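Local coordinates for alanine racemase (Acinetobacter baumannii, PDB 4QHR), which belongs to the alanine racemase family of two-domain proteins, joining a TIM-barrel domain to a C-terminal domain rich in beta strands, at residues 75-78 with 79-83; 208-211 with 212-216; 286-290 with 291-295. One frame throughout, in Å; residues are numbered along the deposited sequence.

Contact 1 (75-78 with 79-83)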
ATOM      1  N   VAL A  75     -10.403   1.250 -25.515  1.00  8.95           N
ATOM      2  CA  VAL A  75      -9.405   1.267 -24.431  1.00  8.67           C
ATOM      3  C   VAL A  75      -8.154   1.821 -25.061  1.00  8.52           C
ATOM      4  O   VAL A  75      -7.821   1.419 -26.159  1.00  8.79           O
ATOM      5  CB  VAL A  75      -9.136  -0.126 -23.834  1.00  8.34           C
ATOM      6  CG1 VAL A  75      -7.928  -0.093 -22.896  1.00  8.38           C
ATOM      7  CG2 VAL A  75     -10.314  -0.587 -23.021  1.00  8.14           C
ATOM      8  N   THR A  76      -7.483   2.744 -24.387  1.00  8.67           N
ATOM      9  CA  THR A  76      -6.205   3.274 -24.852  1.00  8.58           C
ATOM     10  C   THR A  76      -5.085   2.774 -23.940  1.00  8.19           C
ATOM     11  O   THR A  76      -5.171   2.927 -22.703  1.00  8.05           O
ATOM     12  CB  THR A  76      -6.229   4.786 -24.926  1.00  9.14           C
ATOM     13  OG1 THR A  76      -7.200   5.166 -25.909  1.00  9.70           O
ATOM     14  CG2 THR A  76      -4.891   5.303 -25.393  1.00  9.41           C
ATOM     15  N   LEU A  77      -4.075   2.126 -24.526  1.00  7.62           N
ATOM     16  CA  LEU A  77      -2.879   1.733 -23.769  1.00  7.48           C
ATOM     17  C   LEU A  77      -1.984   2.956 -23.737  1.00  7.65           C
ATOM     18  O   LEU A  77      -1.296   3.289 -24.728  1.00  6.89           O
ATOM     19  CB  LEU A  77      -2.140   0.541 -24.383  1.00  7.53           C
ATOM     20  CG  LEU A  77      -3.059  -0.660 -24.716  1.00  7.43           C
ATOM     21  CD1 LEU A  77      -2.316  -1.781 -25.438  1.00  7.46           C
ATOM     22  CD2 LEU A  77      -3.787  -1.177 -23.467  1.00  7.47           C
ATOM     23  N   ILE A  78      -1.964   3.635 -22.585  1.00  7.93           N
ATOM     24  CA  ILE A  78      -1.372   4.996 -22.553  1.00  8.43           C
ATOM     25  C   ILE A  78       0.153   5.031 -22.609  1.00  8.23           C
ATOM     26  O   ILE A  78       0.723   6.083 -22.754  1.00  7.94           O
ATOM     27  CB  ILE A  78      -1.914   5.760 -21.310  1.00  9.04           C
ATOM     28  CG1 ILE A  78      -2.046   7.280 -21.520  1.00  9.63           C
ATOM     29  CG2 ILE A  78      -1.072   5.477 -20.090  1.00  9.46           C
ATOM     30  CD1 ILE A  78      -3.100   7.689 -22.537  1.00  9.94           C
ATOM     31  N   GLU A  79       0.823   3.880 -22.457  1.00  8.40           N
ATOM     32  CA  GLU A  79       2.252   3.769 -22.621  1.00  8.61           C
ATOM     33  C   GLU A  79       2.567   2.886 -23.786  1.00  8.27           C
ATOM     34  O   GLU A  79       3.717   2.551 -23.982  1.00  7.96           O
ATOM     35  CB  GLU A  79       2.868   3.146 -21.383  1.00  9.29           C
ATOM     36  CG  GLU A  79       2.622   3.905 -20.107  1.00 10.31           C
ATOM     37  CD  GLU A  79       3.403   3.305 -18.895  1.00 11.70           C
ATOM     38  OE1 GLU A  79       4.371   2.504 -19.081  1.00 12.19           O
ATOM     39  OE2 GLU A  79       3.054   3.645 -17.725  1.00 12.93           O
ATOM     40  N   GLY A  80       1.534   2.490 -24.544  1.00  8.00           N
ATOM     41  CA  GLY A  80       1.721   1.570 -25.679  1.00  7.93           C
ATOM     42  C   GLY A  80       2.101   0.164 -25.250  1.00  8.13           C
ATOM     43  O   GLY A  80       1.849  -0.230 -24.109  1.00  7.95           O
ATOM     44  N   VAL A  81       2.716  -0.592 -26.153  1.00  8.24           N
ATOM     45  CA  VAL A  81       3.104  -1.978 -25.833  1.00  8.52           C
ATOM     46  C   VAL A  81       4.564  -2.025 -25.380  1.00  8.92           C
ATOM     47  O   VAL A  81       5.403  -1.211 -25.840  1.00  8.20           O
ATOM     48  CB  VAL A  81       2.818  -2.943 -26.976  1.00  8.72           C
ATOM     49  CG1 VAL A  81       1.326  -2.875 -27.327  1.00  8.94           C
ATOM     50  CG2 VAL A  81       3.678  -2.668 -28.185  1.00  8.96           C
ATOM     51  N   PHE A  82       4.840  -3.004 -24.518  1.00  9.01           N
ATOM     52  CA  PHE A  82       6.158  -3.214 -23.930  1.00  9.73           C
ATOM     53  C   PHE A  82       6.951  -4.297 -24.675  1.00 10.47           C
ATOM     54  O   PHE A  82       8.168  -4.325 -24.613  1.00 10.71           O
ATOM     55  CB  PHE A  82       6.012  -3.532 -22.406  1.00  9.65           C
ATOM     56  CG  PHE A  82       5.282  -2.461 -21.656  1.00  9.24           C
ATOM     57  CD1 PHE A  82       3.908  -2.482 -21.585  1.00  9.18           C
ATOM     58  CD2 PHE A  82       5.976  -1.370 -21.080  1.00  9.34           C
ATOM     59  CE1 PHE A  82       3.221  -1.467 -20.938  1.00  9.20           C
ATOM     60  CE2 PHE A  82       5.308  -0.372 -20.410  1.00  9.23           C
ATOM     61  CZ  PHE A  82       3.926  -0.413 -20.330  1.00  9.40           C
ATOM     62  N   SER A  83       6.275  -5.174 -25.383  1.00 11.35           N
ATOM     63  CA  SER A  83       6.926  -6.190 -26.201  1.00 12.58           C
ATOM     64  C   SER A  83       6.093  -6.352 -27.467  1.00 12.82           C
ATOM     65  O   SER A  83       4.846  -6.159 -27.447  1.00 12.01           O
ATOM     66  CB  SER A  83       7.095  -7.510 -25.397  1.00 13.08           C
ATOM     67  OG  SER A  83       5.836  -8.085 -25.042  1.00 15.39           O
TER
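The first torsions of Leu77 (chi1 -50°) and Val81 are alike in setting a branch anti to the carbonyl carbon, and the two side chains come close enough for a light methyl contact, Leu77 CD1 to Val81 CG1 at 4.2 Å. Between them the chain folds through a type I beta turn, Leu77 to Gly80, which ends a strand of the TIM barrel and leads into the loop before helix 87-92. One backbone bond closes the turn: Gly80 N donates to Leu77 O at 2.9 Å with an N-H...O angle of 156°, the donor standing 64° out of the carbonyl plane. Gly80 has a positive phi, a conformation that a residue without a side chain adopts easily, and this lets the chain change course straight after the turn. Leucine and valine suit their places because both are buried against strand 95-99, Leu77 on Phe95 and Val81 on Cys97.

At the turn's corners the side chains of Ile78 and Glu79 cross at about a right angle. The CG2 branch of Ile78 lies between its own N and carbonyl carbon and packs against the next peptide, 3.4 Å from Glu79 N. Gln104 NE2 binds both Glu79 O and Val81 O, tying the loop to helix 102-110, while Glu79 also packs on Asp303 of the second subunit. The extended chain of Glu79 carries its carboxylate to the Phe82 ring, where OE1 lies in the ring plane at the edge, 3.2 Å from Phe82 CZ.

Contact 2 (208-211 with 212-216)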
ATOM      1  N   VAL A 208     -10.206  14.624 -23.825  1.00  8.42           N
ATOM      2  CA  VAL A 208      -9.650  14.921 -22.513  1.00  8.08           C
ATOM      3  C   VAL A 208      -9.478  13.571 -21.762  1.00  8.21           C
ATOM      4  O   VAL A 208     -10.188  12.566 -22.048  1.00  8.06           O
ATOM      5  CB  VAL A 208     -10.546  15.929 -21.755  1.00  7.94           C
ATOM      6  CG1 VAL A 208     -10.587  17.247 -22.517  1.00  7.74           C
ATOM      7  CG2 VAL A 208     -11.935  15.391 -21.464  1.00  7.87           C
ATOM      8  N   ARG A 209      -8.574  13.575 -20.800  1.00  8.16           N
ATOM      9  CA  ARG A 209      -8.173  12.389 -20.058  1.00  8.54           C
ATOM     10  C   ARG A 209      -8.226  12.616 -18.553  1.00  7.65           C
ATOM     11  O   ARG A 209      -7.209  12.636 -17.923  1.00  7.63           O
ATOM     12  CB  ARG A 209      -6.777  11.967 -20.451  1.00  9.31           C
ATOM     13  CG  ARG A 209      -6.582  11.852 -21.966  1.00 10.05           C
ATOM     14  CD  ARG A 209      -5.278  11.181 -22.347  1.00 11.13           C
ATOM     15  NE  ARG A 209      -4.077  11.797 -21.739  1.00 11.82           N
ATOM     16  CZ  ARG A 209      -3.324  12.758 -22.263  1.00 13.36           C
ATOM     17  NH1 ARG A 209      -3.641  13.326 -23.427  1.00 13.97           N
ATOM     18  NH2 ARG A 209      -2.255  13.195 -21.582  1.00 13.93           N
ATOM     19  N   PRO A 210      -9.417  12.782 -17.993  1.00  6.75           N
ATOM     20  CA  PRO A 210      -9.487  12.881 -16.570  1.00  6.62           C
ATOM     21  C   PRO A 210      -9.111  11.600 -15.820  1.00  6.46           C
ATOM     22  O   PRO A 210      -9.587  10.515 -16.163  1.00  6.32           O
ATOM     23  CB  PRO A 210     -10.954  13.106 -16.301  1.00  6.47           C
ATOM     24  CG  PRO A 210     -11.620  12.346 -17.433  1.00  6.51           C
ATOM     25  CD  PRO A 210     -10.753  12.673 -18.602  1.00  6.54           C
ATOM     26  N   GLY A 211      -8.317  11.754 -14.782  1.00  6.35           N
ATOM     27  CA  GLY A 211      -8.124  10.688 -13.791  1.00  6.27           C
ATOM     28  C   GLY A 211      -8.607  11.014 -12.384  1.00  6.16           C
ATOM     29  O   GLY A 211      -9.754  10.698 -12.008  1.00  5.84           O
ATOM     30  N   ILE A 212      -7.731  11.673 -11.624  1.00  6.20           N
ATOM     31  CA  ILE A 212      -8.002  11.902 -10.218  1.00  6.20           C
ATOM     32  C   ILE A 212      -9.373  12.521  -9.943  1.00  6.25           C
ATOM     33  O   ILE A 212     -10.016  12.180  -8.946  1.00  5.76           O
ATOM     34  CB  ILE A 212      -6.855  12.696  -9.537  1.00  6.26           C
ATOM     35  CG1 ILE A 212      -6.986  12.595  -8.023  1.00  6.26           C
ATOM     36  CG2 ILE A 212      -6.794  14.152 -10.025  1.00  6.21           C
ATOM     37  CD1 ILE A 212      -6.790  11.197  -7.466  1.00  6.35           C
ATOM     38  N   MET A 213      -9.828  13.446 -10.788  1.00  6.49           N
ATOM     39  CA  MET A 213     -11.125  14.084 -10.500  1.00  6.90           C
ATOM     40  C   MET A 213     -12.315  13.104 -10.537  1.00  6.92           C
ATOM     41  O   MET A 213     -13.313  13.311  -9.824  1.00  7.02           O
ATOM     42  CB  MET A 213     -11.420  15.289 -11.421  1.00  7.23           C
ATOM     43  CG  MET A 213     -11.564  14.949 -12.879  1.00  7.54           C
ATOM     44  SD  MET A 213     -11.655  16.404 -13.942  1.00  8.45           S
ATOM     45  CE  MET A 213     -13.256  17.096 -13.544  1.00  8.64           C
ATOM     46  N   LEU A 214     -12.204  12.039 -11.324  1.00  6.69           N
ATOM     47  CA  LEU A 214     -13.266  11.019 -11.359  1.00  6.56           C
ATOM     48  C   LEU A 214     -13.550  10.405  -9.989  1.00  6.57           C
ATOM     49  O   LEU A 214     -14.715  10.085  -9.672  1.00  5.97           O
ATOM     50  CB  LEU A 214     -12.917   9.922 -12.351  1.00  6.59           C
ATOM     51  CG  LEU A 214     -12.694  10.246 -13.824  1.00  6.75           C
ATOM     52  CD1 LEU A 214     -12.412   8.977 -14.596  1.00  6.87           C
ATOM     53  CD2 LEU A 214     -13.926  10.898 -14.437  1.00  6.85           C
ATOM     54  N   TYR A 215     -12.462  10.302  -9.189  1.00  6.65           N
ATOM     55  CA  TYR A 215     -12.434   9.655  -7.891  1.00  6.86           C
ATOM     56  C   TYR A 215     -12.771  10.619  -6.731  1.00  7.29           C
ATOM     57  O   TYR A 215     -12.859  10.235  -5.578  1.00  7.27           O
ATOM     58  CB  TYR A 215     -11.078   8.926  -7.710  1.00  6.84           C
ATOM     59  CG  TYR A 215     -10.829   7.982  -8.883  1.00  6.30           C
ATOM     60  CD1 TYR A 215     -11.567   6.870  -9.040  1.00  6.39           C
ATOM     61  CD2 TYR A 215      -9.864   8.291  -9.859  1.00  6.37           C
ATOM     62  CE1 TYR A 215     -11.385   6.021 -10.141  1.00  6.16           C
ATOM     63  CE2 TYR A 215      -9.656   7.499 -10.945  1.00  6.02           C
ATOM     64  CZ  TYR A 215     -10.428   6.375 -11.104  1.00  6.02           C
ATOM     65  OH  TYR A 215     -10.190   5.575 -12.187  1.00  5.66           O
ATOM     66  N   GLY A 216     -13.058  11.871  -7.075  1.00  7.60           N
ATOM     67  CA  GLY A 216     -13.419  12.835  -6.072  1.00  7.88           C
ATOM     68  C   GLY A 216     -12.291  13.117  -5.127  1.00  7.91           C
ATOM     69  O   GLY A 216     -12.477  13.230  -3.943  1.00  8.25           O
TER
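Apolar packing joins Pro210 to the first turn of the 3-10 segment 212-215. Pro210 CB meets Met213 CG at 3.9 Å, and its CG meets Leu214 CD2 at 4.0 Å. Met213 can reach back because its CG sits between the backbone N and the carbonyl carbon (chi1 64°). Pro210 and Met213 pack on Val20 of helix 10-23, with Ile197 against Pro210 and Phe198 against Met213, while Leu214 packs on Ser31 of strand 28-32.

Hydrogen bonding across the turn rests on Gly211 O, which takes Leu214 N at 2.9 Å; the bond is bent, 138° at the hydrogen, as is common in 3-10 turns. Tyr215 N then bonds to Ile212 O, and Gly216 N to Met213 O, continuing the i to i+3 pattern.

The Tyr215 ring adds contacts of its own. Gly211 O approaches it obliquely, 3.2 Å from CD2, and Leu214 CB lies over the centre of one face. The hydroxyl of Tyr215 is bonded to Met32 O, and its ring stacks with His40 and Tyr38.

Polar groups of the loop turn to the modified residue LLP at position 34: Gly211 N and Ile212 N bond to OP3 and OP1, and Arg209 NE bonds to N1. Main-chain NH groups at the start of a short helical turn, binding a phosphate just after a barrel strand, here 207-208, are typical of TIM-barrel phosphate sites.

Contact 3 (286-290 with 291-295)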
ATOM      1  N   PHE A 286      -5.746  13.432  11.582  1.00  9.40           N
ATOM      2  CA  PHE A 286      -7.006  13.243  12.259  1.00  9.46           C
ATOM      3  C   PHE A 286      -7.792  12.133  11.580  1.00  9.34           C
ATOM      4  O   PHE A 286      -7.598  11.868  10.390  1.00  8.99           O
ATOM      5  CB  PHE A 286      -7.813  14.555  12.235  1.00  9.68           C
ATOM      6  CG  PHE A 286      -7.128  15.690  12.966  1.00  9.95           C
ATOM      7  CD1 PHE A 286      -6.228  16.467  12.307  1.00 10.00           C
ATOM      8  CD2 PHE A 286      -7.381  15.941  14.315  1.00 10.25           C
ATOM      9  CE1 PHE A 286      -5.537  17.495  12.976  1.00 10.41           C
ATOM     10  CE2 PHE A 286      -6.719  16.969  14.981  1.00 10.46           C
ATOM     11  CZ  PHE A 286      -5.780  17.741  14.294  1.00 10.26           C
ATOM     12  N   VAL A 287      -8.684  11.513  12.343  1.00  9.19           N
ATOM     13  CA  VAL A 287      -9.747  10.682  11.802  1.00  9.56           C
ATOM     14  C   VAL A 287     -11.112  11.357  12.093  1.00 10.18           C
ATOM     15  O   VAL A 287     -11.207  12.266  12.938  1.00 10.76           O
ATOM     16  CB  VAL A 287      -9.746   9.281  12.365  1.00  9.54           C
ATOM     17  CG1 VAL A 287      -8.401   8.605  12.113  1.00  9.46           C
ATOM     18  CG2 VAL A 287     -10.043   9.262  13.885  1.00  9.28           C
ATOM     19  N   ALA A 288     -12.158  10.882  11.437  1.00 11.41           N
ATOM     20  CA  ALA A 288     -13.499  11.441  11.619  1.00 11.92           C
ATOM     21  C   ALA A 288     -14.341  10.423  12.357  1.00 12.64           C
ATOM     22  O   ALA A 288     -14.421   9.246  11.947  1.00 12.14           O
ATOM     23  CB  ALA A 288     -14.109  11.785  10.286  1.00 11.87           C
ATOM     24  N   ILE A 289     -14.933  10.840  13.469  1.00 13.22           N
ATOM     25  CA  ILE A 289     -15.772   9.959  14.302  1.00 13.97           C
ATOM     26  C   ILE A 289     -16.925  10.795  14.868  1.00 15.10           C
ATOM     27  O   ILE A 289     -16.663  11.848  15.450  1.00 15.22           O
ATOM     28  CB  ILE A 289     -15.019   9.422  15.563  1.00 14.86           C
ATOM     29  CG1 ILE A 289     -13.756   8.684  15.176  1.00 14.08           C
ATOM     30  CG2 ILE A 289     -15.960   8.549  16.416  1.00 15.14           C
ATOM     31  CD1 ILE A 289     -12.928   8.173  16.339  1.00 14.05           C
ATOM     32  N   ASP A 290     -18.164  10.320  14.715  1.00 16.18           N
ATOM     33  CA  ASP A 290     -19.353  10.885  15.372  1.00 16.92           C
ATOM     34  C   ASP A 290     -19.497  12.397  15.027  1.00 17.00           C
ATOM     35  O   ASP A 290     -19.921  13.192  15.879  1.00 17.16           O
ATOM     36  CB  ASP A 290     -19.269  10.642  16.910  1.00 17.47           C
ATOM     37  CG  ASP A 290     -20.608  10.948  17.648  1.00 19.11           C
ATOM     38  OD1 ASP A 290     -21.658  10.516  17.171  1.00 19.40           O
ATOM     39  OD2 ASP A 290     -20.607  11.634  18.698  1.00 21.74           O
ATOM     40  N   GLY A 291     -19.122  12.784  13.802  1.00 16.69           N
ATOM     41  CA  GLY A 291     -19.137  14.195  13.407  1.00 16.45           C
ATOM     42  C   GLY A 291     -18.025  15.077  13.919  1.00 16.90           C
ATOM     43  O   GLY A 291     -18.060  16.305  13.715  1.00 15.34           O
ATOM     44  N   LYS A 292     -17.026  14.477  14.562  1.00 17.58           N
ATOM     45  CA  LYS A 292     -15.855  15.207  15.038  1.00 18.32           C
ATOM     46  C   LYS A 292     -14.590  14.706  14.359  1.00 16.99           C
ATOM     47  O   LYS A 292     -14.577  13.687  13.678  1.00 15.38           O
ATOM     48  CB  LYS A 292     -15.696  15.019  16.541  1.00 20.14           C
ATOM     49  CG  LYS A 292     -16.644  15.888  17.348  1.00 22.67           C
ATOM     50  CD  LYS A 292     -17.687  15.068  18.052  1.00 23.19           C
ATOM     51  CE  LYS A 292     -18.906  15.906  18.414  1.00 24.21           C
ATOM     52  NZ  LYS A 292     -20.137  15.143  18.008  1.00 23.15           N
ATOM     53  N   LEU A 293     -13.530  15.452  14.573  1.00 17.12           N
ATOM     54  CA  LEU A 293     -12.204  15.103  14.110  1.00 16.93           C
ATOM     55  C   LEU A 293     -11.432  14.804  15.349  1.00 16.92           C
ATOM     56  O   LEU A 293     -11.487  15.627  16.292  1.00 15.71           O
ATOM     57  CB  LEU A 293     -11.571  16.275  13.353  1.00 17.39           C
ATOM     58  CG  LEU A 293     -12.271  16.498  12.022  1.00 18.38           C
ATOM     59  CD1 LEU A 293     -11.877  17.834  11.372  1.00 19.48           C
ATOM     60  CD2 LEU A 293     -12.016  15.341  11.055  1.00 18.26           C
ATOM     61  N   CYS A 294     -10.730  13.654  15.370  1.00 15.60           N
ATOM     62  CA  CYS A 294      -9.930  13.201  16.488  1.00 15.26           C
ATOM     63  C   CYS A 294      -8.490  12.941  16.068  1.00 14.40           C
ATOM     64  O   CYS A 294      -8.254  12.228  15.078  1.00 13.12           O
ATOM     65  CB  CYS A 294     -10.501  11.903  17.059  1.00 16.85           C
ATOM     66  SG  CYS A 294     -12.217  12.069  17.529  1.00 19.19           S
ATOM     67  N   PRO A 295      -7.513  13.501  16.811  1.00 13.21           N
ATOM     68  CA  PRO A 295      -6.141  13.307  16.425  1.00 12.32           C
ATOM     69  C   PRO A 295      -5.637  11.866  16.597  1.00 11.48           C
ATOM     70  O   PRO A 295      -6.013  11.152  17.540  1.00 11.11           O
ATOM     71  CB  PRO A 295      -5.363  14.246  17.353  1.00 12.81           C
ATOM     72  CG  PRO A 295      -6.239  14.534  18.476  1.00 13.26           C
ATOM     73  CD  PRO A 295      -7.649  14.338  18.017  1.00 13.58           C
TER
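The Phe286 ring and the pyrrolidine ring of Pro295 meet at a slant, with Phe286 CD2 3.5 Å from Pro295 N and CE2 3.9 Å from Pro295 CB. The backbone at Cys294 C and the CB of Leu293 also approach the phenyl ring obliquely. A flat phenyl ring and a compact, puckered proline suit this non-hydrogen-bonded pair, where the strands come close. On the same sheet face Ala288, whose side chain is a single methyl, meets Leu293 CD2 with CB at 4.2 Å.

The other face carries Val287, Ile289, Cys294 and the exposed Lys292. Ile289 has CG1 anti to its carbonyl carbon (chi1 -57°), and its CD1 comes 4.1 Å from Cys294 SG. Val287 and Ile289 both pack on Ile307 and Val320; these two and Cys294 are buried.

Paired backbone bonds link Val287 with Cys294 and Ile289 with Lys292; Cys294 N to Val287 O is 2.8 Å, in the carbonyl plane. Asp290 and Gly291 form the exposed corner with positive phi at both positions; glycine takes such angles without strain, and aspartate tolerates them better than most. The Lys292 chain, bent at chi2 and chi4, folds back alongside Asp290, a pose that a crystal neighbour touching this corner may influence: NZ donates to Asp290 O at 2.9 Å, nearly along the C=O axis, and makes a long salt bridge to OD2 at 3.6 Å. The paired Ile289 and Lys292 bonds close a type I' turn, the classic closure of a two-residue beta hairpin.

How the contacts relate
Contacts 1 and 2 both belong to the TIM-barrel domain, each at the end of a strand of its parallel sheet, and both are buried; they touch where Ile78 CD1 packs on Arg209 CD at 4.1 Å. Contact 3 lies in the C-terminal domain, its centre about 42 Å from that of contact 1 and 27 Å from that of contact 2, and it is partly buried, with an exposed tip. All three bend the chain by a short backbone-bonded turn, yet the chemistry follows the place: contact 1 leans on the neighbouring strand and the second subunit, contact 2 presents NH groups to the modified residue LLP, and contact 3 sets buried apolar side chains in mid-hairpin apart from an exposed, charged turn.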